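Tetratricopeptide repeat domain protein (Salinibacter ruber, PDB 3MA5) is of unknown function but, as a tetratricopeptide repeat domain cut from a longer protein, probably serves as a scaffold for protein-protein interaction. Local coordinates at residues Asp6-Thr9 / Arg10-Leu13; Leu13-Glu16 / His17-His20; Lys49-Arg53 / Leu54-Asp58. All coordinates share one frame; numbering follows the deposited sequence.

Contact 1: Asp6-Thr9 / Arg10-Leu13; sequences DPFT and RYAL
Phe-8 O takes the backbone N of Ala-12 in a nearly straight bond of 2.8 Å (170° at the hydrogen). Three more i to i+4 bonds run beside it in the first two turns of helix 7-19. The first is Arg-10 N to Asp-6 O, 2.9 Å; Asp-6 is the N-cap residue. Tyr-11 N to Pro-7 O and Leu-13 N to Thr-9 O complete the set. The Phe-8 ring leans forward along the helix, toward Ala-12. Its CG is anti to the backbone N (chi1 176°), which carries the ring over the next turn. There Ala-12 CB sits over one ring face, offset toward the rim, and comes 3.7 Å from Phe-8 CZ. This is a CH-pi contact. Arg-10 folds the other way. Its bent chain brings NH1 back beside the start of the helix, 4.1 Å from Pro-7 CD. Its NH2 is hydrogen-bonded to Thr-36 OG1, at the close of helix 23-36. This end of the helix is therefore held by backbone bonds and apolar touches, while the arginine's polar end ties it to the second helix of the predicted TPR repeat.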
# COMPACT_ATOMS: atom_id res chain seq x y z
N ASP A 6 11.19 -12.03 -5.72
CA ASP A 6 10.61 -11.31 -6.85
C ASP A 6 9.43 -10.42 -6.44
O ASP A 6 8.56 -10.85 -5.67
CB ASP A 6 10.16 -12.32 -7.91
CG ASP A 6 9.57 -11.66 -9.13
OD1 ASP A 6 10.27 -10.81 -9.73
OD2 ASP A 6 8.42 -12.00 -9.49
N PRO A 7 9.39 -9.17 -6.93
CA PRO A 7 8.32 -8.22 -6.61
C PRO A 7 6.94 -8.87 -6.47
O PRO A 7 6.37 -8.87 -5.38
CB PRO A 7 8.38 -7.24 -7.76
CG PRO A 7 9.84 -7.13 -7.98
CD PRO A 7 10.35 -8.56 -7.86
N PHE A 8 6.41 -9.44 -7.54
CA PHE A 8 5.11 -10.07 -7.42
C PHE A 8 5.12 -11.22 -6.42
O PHE A 8 4.20 -11.37 -5.63
CB PHE A 8 4.58 -10.59 -8.76
CG PHE A 8 3.26 -11.33 -8.62
CD1 PHE A 8 2.07 -10.64 -8.39
CD2 PHE A 8 3.23 -12.73 -8.63
CE1 PHE A 8 0.88 -11.33 -8.15
CE2 PHE A 8 2.05 -13.42 -8.39
CZ PHE A 8 0.87 -12.72 -8.15
N THR A 9 6.15 -12.06 -6.46
CA THR A 9 6.18 -13.19 -5.56
C THR A 9 5.92 -12.76 -4.11
O THR A 9 4.94 -13.21 -3.50
CB THR A 9 7.50 -13.98 -5.69
OG1 THR A 9 7.53 -14.66 -6.95
CG2 THR A 9 7.64 -15.01 -4.57
N ARG A 10 6.77 -11.89 -3.57
CA ARG A 10 6.56 -11.45 -2.19
C ARG A 10 5.33 -10.56 -2.03
O ARG A 10 4.73 -10.53 -0.96
CB ARG A 10 7.81 -10.75 -1.62
CG ARG A 10 8.74 -10.11 -2.61
CD ARG A 10 10.17 -10.26 -2.12
NE ARG A 10 10.72 -9.00 -1.67
CZ ARG A 10 11.07 -8.01 -2.47
NH1 ARG A 10 10.92 -8.14 -3.79
NH2 ARG A 10 11.57 -6.88 -1.97
N TYR A 11 4.96 -9.84 -3.07
CA TYR A 11 3.75 -9.03 -2.97
C TYR A 11 2.58 -10.01 -2.66
O TYR A 11 1.89 -9.87 -1.66
CB TYR A 11 3.49 -8.30 -4.29
CG TYR A 11 2.11 -7.70 -4.38
CD1 TYR A 11 1.86 -6.39 -3.97
CD2 TYR A 11 1.04 -8.45 -4.85
CE1 TYR A 11 0.58 -5.85 -4.03
CE2 TYR A 11 -0.24 -7.92 -4.92
CZ TYR A 11 -0.46 -6.61 -4.50
OH TYR A 11 -1.72 -6.07 -4.57
N ALA A 12 2.39 -10.99 -3.54
CA ALA A 12 1.34 -11.99 -3.36
C ALA A 12 1.53 -12.67 -2.01
O ALA A 12 0.57 -12.98 -1.31
CB ALA A 12 1.37 -13.02 -4.50
N LEU A 13 2.79 -12.91 -1.67
CA LEU A 13 3.14 -13.52 -0.40
C LEU A 13 2.48 -12.69 0.70
O LEU A 13 1.60 -13.16 1.42
CB LEU A 13 4.66 -13.48 -0.23
CG LEU A 13 5.42 -14.31 0.81
CD1 LEU A 13 4.49 -14.80 1.90
CD2 LEU A 13 6.07 -15.47 0.09

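Contact 2: Leu13-Glu16 / His17-His20; sequences LAQE and HLKH
Leu-13 has CG anti to its own N (chi1 -165°), whereas His-17 has CG anti to the carbonyl carbon (chi1 -77°), and the two side chains come to lie side by side, pointing the same way. Leu-13 CD1 is 3.4 Å from His-17 NE2 and meets the ring obliquely. This is the last part of helix 7-19, the first helix of the helical hairpin of the predicted TPR repeat. Leu-18 N reaches Ala-14 O at 3.3 Å, almost straight at the hydrogen. The bonds from His-17 N to Leu-13 O and from Lys-19 N to Gln-15 O are weak.

One side of the helix faces its neighbours. Ala-14 rests on Leu-29 and Phe-30 of helix 23-36, and Leu-18 on Ala-26. Gln-15 slants across Leu-18, with OE1 3.8 Å from Leu-18 CD1, and also touches His-46 of helix 42-53.

On the outer side Glu-16 bends at chi2 and Lys-19 runs extended across it. Their salt bridge is long, 3.8 Å from Glu-16 OE1 to Lys-19 NZ, so it is likely to add only a little. Lys-19 CD lies nearer to that oxygen, at 3.6 Å.

His-20 leaves the helical backbone and turns its ring back. Glu-16 O then accepts twice from it. His-20 N comes in the carbonyl plane at 3.0 Å. His-20 ND1 comes from above that plane, at 3.2 Å.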
# COMPACT_ATOMS: atom_id res chain seq x y z
N LEU A 13 2.79 -12.91 -1.67
CA LEU A 13 3.14 -13.52 -0.40
C LEU A 13 2.48 -12.69 0.70
O LEU A 13 1.60 -13.16 1.42
CB LEU A 13 4.66 -13.48 -0.23
CG LEU A 13 5.42 -14.31 0.81
CD1 LEU A 13 4.49 -14.80 1.90
CD2 LEU A 13 6.07 -15.47 0.09
N ALA A 14 2.92 -11.43 0.80
CA ALA A 14 2.41 -10.47 1.77
C ALA A 14 0.90 -10.46 1.79
O ALA A 14 0.28 -10.22 2.82
CB ALA A 14 2.91 -9.08 1.41
N GLN A 15 0.32 -10.71 0.63
CA GLN A 15 -1.12 -10.73 0.42
C GLN A 15 -1.87 -11.89 1.03
O GLN A 15 -3.01 -11.74 1.47
CB GLN A 15 -1.40 -10.68 -1.07
CG GLN A 15 -1.34 -9.29 -1.66
CD GLN A 15 -2.71 -8.67 -1.74
OE1 GLN A 15 -3.18 -8.03 -0.80
NE2 GLN A 15 -3.39 -8.89 -2.87
N GLU A 16 -1.25 -13.06 1.04
CA GLU A 16 -1.91 -14.22 1.61
C GLU A 16 -1.94 -14.01 3.12
O GLU A 16 -2.97 -14.23 3.77
CB GLU A 16 -1.16 -15.52 1.26
CG GLU A 16 -1.15 -15.95 -0.22
CD GLU A 16 -2.55 -16.13 -0.81
OE1 GLU A 16 -3.55 -16.08 -0.05
OE2 GLU A 16 -2.63 -16.31 -2.05
N HIS A 17 -0.81 -13.57 3.68
CA HIS A 17 -0.72 -13.27 5.11
C HIS A 17 -1.92 -12.42 5.52
O HIS A 17 -2.73 -12.83 6.35
CB HIS A 17 0.57 -12.51 5.41
CG HIS A 17 1.78 -13.37 5.42
ND1 HIS A 17 1.89 -14.49 6.22
CD2 HIS A 17 2.96 -13.27 4.75
CE1 HIS A 17 3.08 -15.05 6.03
NE2 HIS A 17 3.74 -14.33 5.15
N LEU A 18 -2.00 -11.23 4.94
CA LEU A 18 -3.11 -10.33 5.19
C LEU A 18 -4.44 -11.08 5.38
O LEU A 18 -5.20 -10.76 6.29
CB LEU A 18 -3.27 -9.38 4.01
CG LEU A 18 -2.63 -8.01 4.11
CD1 LEU A 18 -3.05 -7.18 2.91
CD2 LEU A 18 -3.07 -7.34 5.40
N LYS A 19 -4.70 -12.04 4.49
CA LYS A 19 -5.93 -12.85 4.51
C LYS A 19 -6.03 -13.76 5.72
O LYS A 19 -7.12 -13.96 6.29
CB LYS A 19 -6.03 -13.70 3.25
CG LYS A 19 -6.27 -12.90 1.99
CD LYS A 19 -6.19 -13.79 0.75
CE LYS A 19 -6.46 -12.99 -0.52
NZ LYS A 19 -6.03 -13.76 -1.74
N HIS A 20 -4.88 -14.33 6.10
CA HIS A 20 -4.81 -15.21 7.24
C HIS A 20 -4.54 -14.39 8.52
O HIS A 20 -3.94 -14.90 9.47
CB HIS A 20 -3.70 -16.25 7.03
CG HIS A 20 -4.05 -17.29 6.01
ND1 HIS A 20 -4.35 -16.99 4.70
CD2 HIS A 20 -4.17 -18.64 6.12
CE1 HIS A 20 -4.66 -18.10 4.05
NE2 HIS A 20 -4.55 -19.12 4.89

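Contact 3: Lys49-Arg53 / Leu54-Asp58; sequences KLYER and LDRTD
The Arg-56 guanidinium carries Tyr-51 CE1 on one face, over its centre. Tyr-51 CE1 is 3.5 Å from Arg-56 CZ. The two flat groups are not parallel: their planes stand 40° apart, and the side chains cross obliquely. The guanidinium meets the tyrosine ring at a slant. At the edge of the same ring, near its plane, lies Leu-54 CD1, 4.4 Å from Tyr-51 CD1. That methyl also packs on Leu-50, so Leu-54 bridges the two side chains.

A torsion sets up the meeting. In Arg-56 a bend at chi3 (55°) lays the end group against the ring. The end group is also tied by a salt bridge from NH2 to Asp-59 OD2. The tyrosine hydroxyl is hydrogen-bonded to Glu-31 OE2. An alanine here in place of Arg-56 would remove the guanidinium, and the consequence would probably be the Tyr-51 ring without its flat neighbour and Asp-59 without its charged mate.

The backbone beneath is a Schellman motif that ends helix 42-53 within the second predicted TPR repeat. Asp-55, with positive phi (61°), is the C-prime residue. Arg-56 N bonds Tyr-51 O at 2.9 Å. Asp-55 N bonds Glu-52 O at the same 2.9 Å, but comes from above the carbonyl plane. Leu-54 N still makes the last i to i+4 bond, to Leu-50 O. Arg-56 then takes the N-cap position of helix 57-74, so one short turn closes a helix and opens the next. Glu-52 packs on Ala-60 across that turn, and its OE1 is hydrogen-bonded to Tyr-64 OH.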
# COMPACT_ATOMS: atom_id res chain seq x y z
N LYS A 49 -3.63 0.89 3.78
CA LYS A 49 -4.84 0.37 4.39
C LYS A 49 -4.44 -0.36 5.67
O LYS A 49 -5.23 -0.50 6.59
CB LYS A 49 -5.55 -0.57 3.42
CG LYS A 49 -6.40 0.13 2.38
CD LYS A 49 -7.80 0.43 2.94
CE LYS A 49 -8.52 1.54 2.19
NZ LYS A 49 -9.92 1.69 2.68
N LEU A 50 -3.18 -0.79 5.73
CA LEU A 50 -2.66 -1.49 6.89
C LEU A 50 -2.25 -0.51 7.95
O LEU A 50 -2.44 -0.75 9.15
CB LEU A 50 -1.45 -2.33 6.50
CG LEU A 50 -1.01 -3.45 7.44
CD1 LEU A 50 -2.22 -4.33 7.80
CD2 LEU A 50 0.06 -4.28 6.77
N TYR A 51 -1.67 0.60 7.51
CA TYR A 51 -1.25 1.63 8.44
C TYR A 51 -2.45 2.17 9.18
O TYR A 51 -2.38 2.46 10.36
CB TYR A 51 -0.56 2.77 7.72
CG TYR A 51 0.91 2.54 7.50
CD1 TYR A 51 1.65 1.74 8.36
CD2 TYR A 51 1.56 3.14 6.43
CE1 TYR A 51 3.00 1.53 8.15
CE2 TYR A 51 2.91 2.94 6.21
CZ TYR A 51 3.62 2.14 7.06
OH TYR A 51 4.95 1.92 6.79
N GLU A 52 -3.55 2.31 8.45
CA GLU A 52 -4.77 2.81 9.05
C GLU A 52 -5.21 1.87 10.15
O GLU A 52 -5.52 2.32 11.25
CB GLU A 52 -5.87 2.97 7.99
CG GLU A 52 -5.70 4.18 7.07
CD GLU A 52 -6.93 4.41 6.22
OE1 GLU A 52 -6.85 4.35 4.97
OE2 GLU A 52 -7.99 4.65 6.84
N ARG A 53 -5.23 0.57 9.87
CA ARG A 53 -5.64 -0.42 10.86
C ARG A 53 -4.72 -0.38 12.06
O ARG A 53 -5.14 -0.64 13.18
CB ARG A 53 -5.60 -1.83 10.26
CG ARG A 53 -6.53 -2.02 9.08
CD ARG A 53 -6.43 -3.42 8.50
NE ARG A 53 -7.07 -4.41 9.36
CZ ARG A 53 -6.94 -5.72 9.20
NH1 ARG A 53 -6.18 -6.20 8.22
NH2 ARG A 53 -7.57 -6.55 10.02
N LEU A 54 -3.47 -0.03 11.80
CA LEU A 54 -2.44 0.07 12.83
C LEU A 54 -2.49 1.39 13.57
O LEU A 54 -1.58 1.71 14.33
CB LEU A 54 -1.07 -0.09 12.17
CG LEU A 54 -0.76 -1.51 11.72
CD1 LEU A 54 0.60 -1.61 11.01
CD2 LEU A 54 -0.80 -2.38 12.96
N ASP A 55 -3.56 2.15 13.35
CA ASP A 55 -3.74 3.46 13.96
C ASP A 55 -2.65 4.49 13.62
O ASP A 55 -2.53 5.52 14.29
CB ASP A 55 -3.90 3.32 15.48
CG ASP A 55 -4.76 4.43 16.08
OD1 ASP A 55 -5.71 4.89 15.40
OD2 ASP A 55 -4.49 4.83 17.23
N ARG A 56 -1.85 4.19 12.60
CA ARG A 56 -0.81 5.12 12.13
C ARG A 56 -1.37 5.71 10.84
O ARG A 56 -0.71 5.71 9.81
CB ARG A 56 0.50 4.39 11.80
CG ARG A 56 1.11 3.65 12.95
CD ARG A 56 2.16 2.67 12.44
NE ARG A 56 3.16 3.35 11.62
CZ ARG A 56 4.24 2.76 11.13
NH1 ARG A 56 4.45 1.47 11.38
NH2 ARG A 56 5.13 3.45 10.42
N THR A 57 -2.60 6.21 10.92
CA THR A 57 -3.30 6.80 9.78
C THR A 57 -2.53 7.85 8.97
O THR A 57 -2.50 7.80 7.75
CB THR A 57 -4.63 7.41 10.23
OG1 THR A 57 -5.12 8.28 9.20
CG2 THR A 57 -4.45 8.18 11.53
N ASP A 58 -1.90 8.79 9.64
CA ASP A 58 -1.14 9.81 8.93
C ASP A 58 -0.05 9.16 8.05
O ASP A 58 0.26 9.66 6.96
CB ASP A 58 -0.55 10.79 9.93
CG ASP A 58 -1.55 11.18 11.00
OD1 ASP A 58 -1.67 10.42 12.00
OD2 ASP A 58 -2.23 12.21 10.83

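Overall arrangement
Contacts 1 and 2 follow one another along helix 7-19 and share Leu-13; their centres are 11 Å apart. Contact 3 comes later in the chain, at the turn from helix 42-53 to helix 57-74. Its centre is about 17 Å from that of contact 2 and about 22 Å from that of contact 1, which lies on the opposite side of the chain's centre. Contacts 2 and 3 touch through Leu-18 CD2 and Leu-50 CD1, 4.0 Å apart, so the first helices of the two predicted TPR repeats pack directly. Helix 23-36 packs against all three contacts. The arrangement is that of consecutive helical hairpins stacked as in other TPR domains.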